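PDB 1Z6O: ferritin light chain from Trichoplusia ni, which stores iron in soluble, non-toxic form, facilitating nucleation of the ferrihydrite core within a shell built together with heavy chains. Local coordinates for the interface of chains A and B and the interface of chains A and C. Residues are numbered along the deposited sequence; one frame, centred on the assembly and turned at random. Chains: chain A/B, Ferritin light chain; chain C, Ferritin heavy chain.

Contact 1: the interface of chains A and B. Residues chain A 23-27; chain B 130, 134, 175-176, 179.
The methyl of B:Ala179 lies against the peptide that leads out of A:Asn25, with B:Ala179 CB 3.4 Å from A:Asn25 C. Here a loop near the N-terminus of one ferritin light chain runs over helices 122-148 and 157-190 of its neighbour's four-helix bundle, joining two light chains of the shell. On the helix 157-190 side, B:Ile175 turns its CG2 branch to A:Ala26 CA (3.8 Å), while A:Ala26 CB rests beside the backbone of B:Arg176. On helix 122-148, B:Leu130 CD2 reaches CA of A:Cys24, the cysteine whose SG is disulfide-bonded to A:Cys4. Further out, B:Lys134 stretches its chain straight beyond CG and brings its terminal amine nitrogen to the loop's backbone. NZ donates to A:Asn25 O at 2.8 Å, coming from above the carbonyl plane (47° out of it), and to A:Val27 O at 2.8 Å with less tilt. The A:Asn25 side chain lies athwart the lysine without a hydrogen bond to it. A water 2.7 Å from B:Lys134 NZ carries the link on to A:Arg23 O, a less certain relay because A:Arg23 is poorly ordered. At the opposite rim, another water lies 2.9 Å from A:Cys24 O and 3.1 Å from B:Ala179 O.

Contact 2: the interface of chains A and B. Residues chain A 28-29, 97, 155-158; chain B 137, 141, 168.
Helices 122-148 and 157-190 of chain B, through B:Phe141 and B:Ile168, meet the A:Tyr28-A:Gly29 loop, the A:His155-A:Asp156 loop and the start of helix 157-190 of chain A. Both chains are ferritin light chains, and the contact fits the side of one four-helix bundle to a helix start of the next. The B:Phe141 ring is wedged between these pieces. A:Pro157 lies over one face, with CD 3.7 Å from the ring centroid, and A:His155 O approaches CD2 on the rim. At the ring tip, CZ meets A:Tyr28 CE1 at 3.6 Å, the two side chains crossing at about a right angle. The carboxylate of A:Asp156 also borders this tip, its plane turned 62° from the ring. Behind it, A:Arg97 grips A:Asp156 end-on, NH1 to OD1 at 3.0 Å and NH2 to OD2 at 2.9 Å. The same NH1 bonds A:Glu158 OE2 at 2.9 Å, so one guanidinium fixes both acids, and its NH2 caps the A:Tyr28 ring centre. A:Glu158 and B:Ile168 run antiparallel alongside each other, A:Glu158 CA against B:Ile168 CG2. A chi1 of 64° swings the A:Tyr28 ring toward B:Ala137 and B:Phe141; its OH meets a water at 2.6 Å that bonds B:Ile168 O.

Contact 3: the interface of chains A and C. Residues chain A 49, 84, 87-88, 91; chain C 40, 61, 64-65.
Helices 37-61 and 70-96 of the light chain meet helices 19-47 and 54-80 of the heavy chain, bundle against bundle. This light-heavy pairing of ferritin four-helix bundles probably corresponds to the family's antiparallel subunit dimer. C:Leu40 enters between the two light-chain helices and fills the middle. Its CD1 meets A:Leu49 CD1 tip to tip at 3.8 Å and also touches the six-membered ring of A:Trp84 at CH2 (3.9 Å). The other branch, CD2, turns to A:Ile88 CG1 at 3.8 Å, those side chains standing roughly perpendicular. A:Trp84, with CG anti to the backbone N (chi1 173°), points its indole across the boundary toward helix 54-80. There the indole NE1 donates to the hydroxyl C:Ser65 OG at 2.9 Å. The bond is nearly straight, 165° at the hydrogen, and the oxygen sits at the ring edge in the indole plane, which should limit rotation of the ring. The CZ2 edge of the benzo ring abuts C:Ala64 and the backbone of C:Ser65, CZ2 lying 3.9 Å from C:Ser65 CA. C:Phe61 receives A:Ile88 CG2 over the centre of one face, 4.1 Å above the plane. Its tip, CZ, meets A:Ile91 CG2 at 3.9 Å, the side chains crossing obliquely.

Contact 4: the interface of chains A and C. Residues chain A 91, 101, 103; chain C 40-41, 44, 97.
Aromatic packing centres on A:Phe103, which extends from the loop following helix 70-96 of the light-chain ferritin bundle to helix 19-47 of the heavy chain. The rim of its ring presses on the helix backbone: CE1 lies 3.6 Å from C:Ala41 CA and 3.8 Å from C:Ala41 CB. The neighbouring CZ lies near C:Leu40 CB, at 4.1 Å. The small side chain of C:Ala41 is consistent with this close approach of ring to helix. C:Pro97, in a heavy-chain loop, places its CD over one face of the ring at the CG end, 3.9 Å from A:Phe103 CB and 4.0 Å from A:Phe103 CG. The opposite face is covered within chain A by A:Met101, whose CG stands 3.7 Å above the plane of the A:Phe103 ring toward its rim. The phenyl group is thus held between its own methionine and the partner's proline. Aliphatic contacts gather one helical turn on, at C:Ala44. Its methyl CB meets A:Ile91 CG2 at 3.6 Å, the branch that stands anti to the isoleucine backbone N and so faces the heavy-chain helix. The same C:Ala44 methyl touches A:Met101 CB at 4.0 Å.

Contact 1: the interface of chains A and B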
loop_
_atom_site.group_PDB
_atom_site.type_symbol
_atom_site.label_atom_id
_atom_site.label_comp_id
_atom_site.label_asym_id
_atom_site.label_seq_id
_atom_site.Cartn_x
_atom_site.Cartn_y
_atom_site.Cartn_z
ATOM N N ARG A 23 -9.975 -37.832 -47.983
ATOM C CA ARG A 23 -8.647 -37.490 -47.484
ATOM C C ARG A 23 -8.609 -36.247 -46.602
ATOM O O ARG A 23 -7.548 -35.864 -46.110
ATOM C CB ARG A 23 -7.657 -37.313 -48.637
ATOM C CG ARG A 23 -6.825 -38.563 -48.912
ATOM C CD ARG A 23 -7.700 -39.718 -49.363
ATOM N NE ARG A 23 -8.398 -39.381 -50.600
ATOM C CZ ARG A 23 -8.992 -40.267 -51.397
ATOM N NH1 ARG A 23 -8.978 -41.559 -51.091
ATOM N NH2 ARG A 23 -9.594 -39.856 -52.508
ATOM N N CYS A 24 -9.754 -35.606 -46.409
ATOM C CA CYS A 24 -9.778 -34.420 -45.565
ATOM C C CYS A 24 -10.147 -34.856 -44.149
ATOM O O CYS A 24 -11.280 -34.704 -43.701
ATOM C CB CYS A 24 -10.794 -33.412 -46.094
ATOM S SG CYS A 24 -10.442 -32.850 -47.800
ATOM N N ASN A 25 -9.187 -35.465 -43.475
ATOM C CA ASN A 25 -9.382 -35.919 -42.111
ATOM C C ASN A 25 -8.040 -35.696 -41.442
ATOM O O ASN A 25 -7.126 -35.165 -42.078
ATOM C CB ASN A 25 -9.835 -37.393 -42.076
ATOM C CG ASN A 25 -8.855 -38.353 -42.745
ATOM O OD1 ASN A 25 -9.222 -39.483 -43.063
ATOM N ND2 ASN A 25 -7.621 -37.931 -42.936
ATOM N N ALA A 26 -7.902 -36.088 -40.182
ATOM C CA ALA A 26 -6.651 -35.845 -39.472
ATOM C C ALA A 26 -5.657 -37.004 -39.538
ATOM O O ALA A 26 -4.676 -37.020 -38.803
ATOM C CB ALA A 26 -6.959 -35.502 -38.006
ATOM N N VAL A 27 -5.900 -37.965 -40.421
ATOM C CA VAL A 27 -5.006 -39.119 -40.534
ATOM C C VAL A 27 -3.729 -38.800 -41.314
ATOM O O VAL A 27 -3.790 -38.258 -42.419
ATOM C CB VAL A 27 -5.719 -40.305 -41.253
ATOM C CG1 VAL A 27 -4.735 -41.476 -41.469
ATOM C CG2 VAL A 27 -6.935 -40.771 -40.425
ATOM N N LEU B 130 -4.123 -28.142 -44.946
ATOM C CA LEU B 130 -4.120 -29.451 -44.297
ATOM C C LEU B 130 -3.080 -30.359 -44.968
ATOM O O LEU B 130 -2.265 -30.983 -44.282
ATOM C CB LEU B 130 -5.514 -30.094 -44.378
ATOM C CG LEU B 130 -5.665 -31.521 -43.825
ATOM C CD1 LEU B 130 -5.329 -31.547 -42.322
ATOM C CD2 LEU B 130 -7.116 -31.997 -44.055
ATOM N N LYS B 134 0.334 -31.923 -43.274
ATOM C CA LYS B 134 0.561 -33.371 -43.212
ATOM C C LYS B 134 1.916 -33.699 -43.849
ATOM O O LYS B 134 2.620 -34.603 -43.396
ATOM C CB LYS B 134 -0.536 -34.146 -43.951
ATOM C CG LYS B 134 -1.875 -34.189 -43.206
ATOM C CD LYS B 134 -2.863 -35.139 -43.913
ATOM C CE LYS B 134 -4.211 -35.150 -43.183
ATOM N NZ LYS B 134 -5.142 -36.194 -43.726
ATOM N N ILE B 175 -2.901 -30.409 -37.419
ATOM C CA ILE B 175 -3.572 -31.209 -38.428
ATOM C C ILE B 175 -5.004 -31.507 -37.992
ATOM O O ILE B 175 -5.929 -31.428 -38.796
ATOM C CB ILE B 175 -2.761 -32.503 -38.692
ATOM C CG1 ILE B 175 -1.499 -32.128 -39.497
ATOM C CG2 ILE B 175 -3.609 -33.543 -39.441
ATOM C CD1 ILE B 175 -0.414 -33.214 -39.507
ATOM N N ARG B 176 -5.197 -31.827 -36.717
ATOM C CA ARG B 176 -6.553 -32.102 -36.239
ATOM C C ARG B 176 -7.418 -30.841 -36.361
ATOM O O ARG B 176 -8.590 -30.908 -36.737
ATOM C CB ARG B 176 -6.518 -32.575 -34.779
ATOM C CG ARG B 176 -7.914 -32.683 -34.129
ATOM C CD ARG B 176 -8.845 -33.659 -34.888
ATOM N NE ARG B 176 -10.152 -33.722 -34.218
ATOM C CZ ARG B 176 -11.117 -32.819 -34.369
ATOM N NH1 ARG B 176 -10.943 -31.781 -35.189
ATOM N NH2 ARG B 176 -12.236 -32.920 -33.655
ATOM N N ALA B 179 -8.215 -30.290 -40.073
ATOM C CA ALA B 179 -9.146 -31.315 -40.557
ATOM C C ALA B 179 -10.558 -30.959 -40.074
ATOM O O ALA B 179 -11.535 -31.118 -40.810
ATOM C CB ALA B 179 -8.749 -32.705 -40.032
HETATM O O HOH W 1 -12.106 -34.157 -40.973
HETATM O O HOH W 2 -4.933 -36.434 -46.371
#

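Contact 2: the interface of chains A and B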
loop_
_atom_site.group_PDB
_atom_site.type_symbol
_atom_site.label_atom_id
_atom_site.label_comp_id
_atom_site.label_asym_id
_atom_site.label_seq_id
_atom_site.Cartn_x
_atom_site.Cartn_y
_atom_site.Cartn_z
ATOM N N TYR A 28 -2.574 -39.104 -40.728
ATOM C CA TYR A 28 -1.303 -38.913 -41.434
ATOM C C TYR A 28 -0.339 -39.989 -40.945
ATOM O O TYR A 28 -0.607 -40.656 -39.935
ATOM C CB TYR A 28 -0.741 -37.491 -41.233
ATOM C CG TYR A 28 -0.355 -37.131 -39.818
ATOM C CD1 TYR A 28 0.966 -37.231 -39.389
ATOM C CD2 TYR A 28 -1.314 -36.667 -38.913
ATOM C CE1 TYR A 28 1.331 -36.872 -38.080
ATOM C CE2 TYR A 28 -0.970 -36.310 -37.612
ATOM C CZ TYR A 28 0.351 -36.413 -37.204
ATOM O OH TYR A 28 0.694 -36.048 -35.923
ATOM N N GLY A 29 0.767 -40.179 -41.662
ATOM C CA GLY A 29 1.706 -41.228 -41.291
ATOM C C GLY A 29 1.006 -42.585 -41.390
ATOM O O GLY A 29 1.394 -43.550 -40.740
ATOM N N ARG A 97 -5.836 -38.004 -33.673
ATOM C CA ARG A 97 -5.110 -38.637 -34.774
ATOM C C ARG A 97 -6.020 -39.148 -35.899
ATOM O O ARG A 97 -5.580 -39.898 -36.771
ATOM C CB ARG A 97 -4.207 -39.770 -34.242
ATOM C CG ARG A 97 -3.052 -39.277 -33.328
ATOM C CD ARG A 97 -2.112 -38.293 -34.063
ATOM N NE ARG A 97 -1.598 -38.853 -35.314
ATOM C CZ ARG A 97 -0.576 -39.701 -35.406
ATOM N NH1 ARG A 97 0.079 -40.101 -34.319
ATOM N NH2 ARG A 97 -0.221 -40.175 -36.594
ATOM N N HIS A 155 5.912 -46.362 -38.591
ATOM C CA HIS A 155 6.826 -45.623 -37.729
ATOM C C HIS A 155 6.025 -44.409 -37.277
ATOM O O HIS A 155 5.786 -43.490 -38.065
ATOM C CB HIS A 155 8.091 -45.165 -38.460
ATOM C CG HIS A 155 9.111 -44.567 -37.539
ATOM N ND1 HIS A 155 9.738 -45.301 -36.553
ATOM C CD2 HIS A 155 9.567 -43.296 -37.410
ATOM C CE1 HIS A 155 10.536 -44.509 -35.855
ATOM N NE2 HIS A 155 10.451 -43.286 -36.354
ATOM N N ASP A 156 5.582 -44.415 -36.022
ATOM C CA ASP A 156 4.794 -43.290 -35.525
ATOM C C ASP A 156 5.390 -42.726 -34.241
ATOM O O ASP A 156 5.029 -43.121 -33.130
ATOM C CB ASP A 156 3.342 -43.704 -35.294
ATOM C CG ASP A 156 2.415 -42.506 -35.277
ATOM O OD1 ASP A 156 2.651 -41.595 -34.450
ATOM O OD2 ASP A 156 1.474 -42.452 -36.099
ATOM N N PRO A 157 6.332 -41.793 -34.387
ATOM C CA PRO A 157 6.968 -41.195 -33.213
ATOM C C PRO A 157 6.058 -40.241 -32.449
ATOM O O PRO A 157 6.392 -39.838 -31.336
ATOM C CB PRO A 157 8.213 -40.514 -33.794
ATOM C CG PRO A 157 7.787 -40.146 -35.187
ATOM C CD PRO A 157 6.957 -41.335 -35.645
ATOM N N GLU A 158 4.915 -39.879 -33.031
ATOM C CA GLU A 158 3.984 -38.997 -32.321
ATOM C C GLU A 158 3.373 -39.824 -31.188
ATOM O O GLU A 158 3.290 -39.365 -30.046
ATOM C CB GLU A 158 2.890 -38.475 -33.260
ATOM C CG GLU A 158 2.077 -37.302 -32.670
ATOM C CD GLU A 158 1.038 -37.718 -31.619
ATOM O OE1 GLU A 158 0.822 -36.930 -30.665
ATOM O OE2 GLU A 158 0.421 -38.806 -31.743
ATOM N N ALA B 137 4.560 -32.903 -41.394
ATOM C CA ALA B 137 4.526 -33.906 -40.330
ATOM C C ALA B 137 5.138 -35.230 -40.779
ATOM O O ALA B 137 5.897 -35.850 -40.034
ATOM C CB ALA B 137 3.077 -34.126 -39.853
ATOM N N PHE B 141 8.471 -37.468 -39.587
ATOM C CA PHE B 141 8.458 -38.913 -39.304
ATOM C C PHE B 141 9.601 -39.591 -40.071
ATOM O O PHE B 141 10.270 -40.486 -39.563
ATOM C CB PHE B 141 7.137 -39.547 -39.764
ATOM C CG PHE B 141 5.991 -39.406 -38.779
ATOM C CD1 PHE B 141 6.038 -38.473 -37.738
ATOM C CD2 PHE B 141 4.857 -40.212 -38.911
ATOM C CE1 PHE B 141 4.959 -38.344 -36.833
ATOM C CE2 PHE B 141 3.777 -40.093 -38.019
ATOM C CZ PHE B 141 3.832 -39.151 -36.975
ATOM N N ILE B 168 6.944 -32.776 -33.893
ATOM C CA ILE B 168 5.975 -33.855 -33.849
ATOM C C ILE B 168 4.762 -33.680 -32.937
ATOM O O ILE B 168 3.631 -33.918 -33.366
ATOM C CB ILE B 168 6.740 -35.173 -33.571
ATOM C CG1 ILE B 168 7.588 -35.503 -34.812
ATOM C CG2 ILE B 168 5.774 -36.320 -33.238
ATOM C CD1 ILE B 168 8.615 -36.631 -34.610
HETATM O O HOH W 3 3.191 -35.574 -35.386
#

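Contact 3: the interface of chains A and C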
loop_
_atom_site.group_PDB
_atom_site.type_symbol
_atom_site.label_atom_id
_atom_site.label_comp_id
_atom_site.label_asym_id
_atom_site.label_seq_id
_atom_site.Cartn_x
_atom_site.Cartn_y
_atom_site.Cartn_z
ATOM N N LEU A 49 -9.971 -47.367 -18.143
ATOM C CA LEU A 49 -11.356 -47.209 -17.697
ATOM C C LEU A 49 -11.719 -48.305 -16.694
ATOM O O LEU A 49 -12.276 -48.035 -15.625
ATOM C CB LEU A 49 -12.293 -47.267 -18.913
ATOM C CG LEU A 49 -13.802 -47.214 -18.643
ATOM C CD1 LEU A 49 -14.158 -45.942 -17.849
ATOM C CD2 LEU A 49 -14.541 -47.239 -19.989
ATOM N N TRP A 84 -9.109 -42.461 -14.487
ATOM C CA TRP A 84 -10.310 -41.921 -15.136
ATOM C C TRP A 84 -9.887 -40.771 -16.055
ATOM O O TRP A 84 -10.301 -40.674 -17.214
ATOM C CB TRP A 84 -11.300 -41.404 -14.076
ATOM C CG TRP A 84 -12.489 -40.673 -14.661
ATOM C CD1 TRP A 84 -12.714 -39.325 -14.647
ATOM C CD2 TRP A 84 -13.605 -41.260 -15.338
ATOM N NE1 TRP A 84 -13.911 -39.035 -15.273
ATOM C CE2 TRP A 84 -14.476 -40.205 -15.707
ATOM C CE3 TRP A 84 -13.962 -42.581 -15.665
ATOM C CZ2 TRP A 84 -15.684 -40.428 -16.387
ATOM C CZ3 TRP A 84 -15.168 -42.804 -16.339
ATOM C CH2 TRP A 84 -16.012 -41.728 -16.692
ATOM N N THR A 87 -8.209 -42.036 -19.127
ATOM C CA THR A 87 -9.151 -42.651 -20.059
ATOM C C THR A 87 -9.637 -41.577 -21.038
ATOM O O THR A 87 -9.646 -41.775 -22.254
ATOM C CB THR A 87 -10.388 -43.227 -19.321
ATOM O OG1 THR A 87 -9.974 -44.288 -18.450
ATOM C CG2 THR A 87 -11.406 -43.788 -20.326
ATOM N N ILE A 88 -10.042 -40.432 -20.499
ATOM C CA ILE A 88 -10.542 -39.358 -21.346
ATOM C C ILE A 88 -9.432 -38.791 -22.232
ATOM O O ILE A 88 -9.650 -38.504 -23.412
ATOM C CB ILE A 88 -11.186 -38.253 -20.483
ATOM C CG1 ILE A 88 -12.478 -38.806 -19.854
ATOM C CG2 ILE A 88 -11.512 -37.015 -21.342
ATOM C CD1 ILE A 88 -13.075 -37.900 -18.775
ATOM N N ILE A 91 -8.823 -41.182 -25.154
ATOM C CA ILE A 91 -9.924 -41.090 -26.115
ATOM C C ILE A 91 -9.723 -39.843 -26.980
ATOM O O ILE A 91 -9.903 -39.882 -28.197
ATOM C CB ILE A 91 -11.297 -41.005 -25.391
ATOM C CG1 ILE A 91 -11.643 -42.374 -24.784
ATOM C CG2 ILE A 91 -12.396 -40.544 -26.377
ATOM C CD1 ILE A 91 -12.841 -42.329 -23.812
ATOM N N LEU C 40 -19.418 -41.151 -21.950
ATOM C CA LEU C 40 -18.048 -41.157 -22.489
ATOM C C LEU C 40 -18.100 -41.429 -23.988
ATOM O O LEU C 40 -17.335 -40.853 -24.757
ATOM C CB LEU C 40 -17.176 -42.259 -21.861
ATOM C CG LEU C 40 -16.484 -42.045 -20.518
ATOM C CD1 LEU C 40 -15.619 -43.287 -20.203
ATOM C CD2 LEU C 40 -15.606 -40.782 -20.582
ATOM N N PHE C 61 -18.436 -35.203 -21.944
ATOM C CA PHE C 61 -17.354 -35.710 -21.091
ATOM C C PHE C 61 -17.634 -35.190 -19.667
ATOM O O PHE C 61 -17.410 -35.906 -18.693
ATOM C CB PHE C 61 -15.977 -35.214 -21.563
ATOM C CG PHE C 61 -15.407 -36.004 -22.724
ATOM C CD1 PHE C 61 -14.856 -35.352 -23.825
ATOM C CD2 PHE C 61 -15.404 -37.399 -22.702
ATOM C CE1 PHE C 61 -14.301 -36.082 -24.895
ATOM C CE2 PHE C 61 -14.855 -38.138 -23.765
ATOM C CZ PHE C 61 -14.301 -37.472 -24.865
ATOM N N ALA C 64 -20.221 -37.360 -18.172
ATOM C CA ALA C 64 -19.681 -38.669 -17.789
ATOM C C ALA C 64 -19.033 -38.577 -16.403
ATOM O O ALA C 64 -19.243 -39.441 -15.548
ATOM C CB ALA C 64 -18.624 -39.158 -18.834
ATOM N N SER C 65 -18.232 -37.536 -16.178
ATOM C CA SER C 65 -17.567 -37.384 -14.884
ATOM C C SER C 65 -18.581 -37.138 -13.767
ATOM O O SER C 65 -18.399 -37.594 -12.637
ATOM C CB SER C 65 -16.549 -36.236 -14.940
ATOM O OG SER C 65 -15.469 -36.609 -15.782
#

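Contact 4: the interface of chains A and C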
loop_
_atom_site.group_PDB
_atom_site.type_symbol
_atom_site.label_atom_id
_atom_site.label_comp_id
_atom_site.label_asym_id
_atom_site.label_seq_id
_atom_site.Cartn_x
_atom_site.Cartn_y
_atom_site.Cartn_z
ATOM N N ILE A 91 -8.823 -41.182 -25.154
ATOM C CA ILE A 91 -9.924 -41.090 -26.115
ATOM C C ILE A 91 -9.723 -39.843 -26.980
ATOM O O ILE A 91 -9.903 -39.882 -28.197
ATOM C CB ILE A 91 -11.297 -41.005 -25.391
ATOM C CG1 ILE A 91 -11.643 -42.374 -24.784
ATOM C CG2 ILE A 91 -12.396 -40.544 -26.377
ATOM C CD1 ILE A 91 -12.841 -42.329 -23.812
ATOM N N MET A 101 -12.953 -43.928 -31.324
ATOM C CA MET A 101 -12.877 -44.825 -30.191
ATOM C C MET A 101 -13.891 -45.957 -30.292
ATOM O O MET A 101 -15.042 -45.736 -30.631
ATOM C CB MET A 101 -13.104 -44.022 -28.906
ATOM C CG MET A 101 -13.056 -44.840 -27.635
ATOM S SD MET A 101 -11.434 -45.626 -27.397
ATOM C CE MET A 101 -11.854 -46.792 -26.137
ATOM N N PHE A 103 -15.184 -48.893 -27.788
ATOM C CA PHE A 103 -15.058 -49.394 -26.422
ATOM C C PHE A 103 -15.001 -50.906 -26.253
ATOM O O PHE A 103 -14.871 -51.400 -25.133
ATOM C CB PHE A 103 -16.168 -48.821 -25.536
ATOM C CG PHE A 103 -16.045 -47.337 -25.318
ATOM C CD1 PHE A 103 -16.550 -46.442 -26.249
ATOM C CD2 PHE A 103 -15.377 -46.843 -24.206
ATOM C CE1 PHE A 103 -16.392 -45.062 -26.078
ATOM C CE2 PHE A 103 -15.214 -45.464 -24.024
ATOM C CZ PHE A 103 -15.724 -44.578 -24.963
ATOM N N LEU C 40 -19.418 -41.151 -21.950
ATOM C CA LEU C 40 -18.048 -41.157 -22.489
ATOM C C LEU C 40 -18.100 -41.429 -23.988
ATOM O O LEU C 40 -17.335 -40.853 -24.757
ATOM C CB LEU C 40 -17.176 -42.259 -21.861
ATOM C CG LEU C 40 -16.484 -42.045 -20.518
ATOM C CD1 LEU C 40 -15.619 -43.287 -20.203
ATOM C CD2 LEU C 40 -15.606 -40.782 -20.582
ATOM N N ALA C 41 -18.981 -42.337 -24.401
ATOM C CA ALA C 41 -19.097 -42.663 -25.822
ATOM C C ALA C 41 -19.628 -41.465 -26.615
ATOM O O ALA C 41 -19.250 -41.272 -27.774
ATOM C CB ALA C 41 -20.005 -43.894 -26.017
ATOM N N ALA C 44 -16.733 -39.110 -27.020
ATOM C CA ALA C 44 -15.829 -39.649 -28.041
ATOM C C ALA C 44 -16.367 -39.375 -29.452
ATOM O O ALA C 44 -15.614 -39.007 -30.354
ATOM C CB ALA C 44 -15.662 -41.167 -27.841
ATOM N N PRO C 97 -20.686 -49.466 -23.893
ATOM C CA PRO C 97 -22.049 -48.935 -23.946
ATOM C C PRO C 97 -22.777 -49.436 -25.191
ATOM O O PRO C 97 -22.155 -49.818 -26.180
ATOM C CB PRO C 97 -21.837 -47.416 -23.961
ATOM C CG PRO C 97 -20.518 -47.271 -24.628
ATOM C CD PRO C 97 -19.688 -48.391 -24.033
#

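Contacts 1 and 2 lie about 12 Å apart between their C-alpha centres and share a continuous chain A stretch, residues 23-29, against the same two helices of chain B, contact 2 adding A:Arg97 and residues 155-158. Contacts 3 and 4, about 8 Å apart, share A:Ile91 and C:Leu40 and form neighbouring patches of one light-heavy interface. The two pairs are separated by 21 to 25 Å between centres. Helix 70-96 of chain A and A:Arg97 just beyond it connect contacts 2, 3 and 4. One light chain therefore joins a light and a heavy neighbour through separate surfaces, consistent with a shell of twelve light and twelve heavy chains.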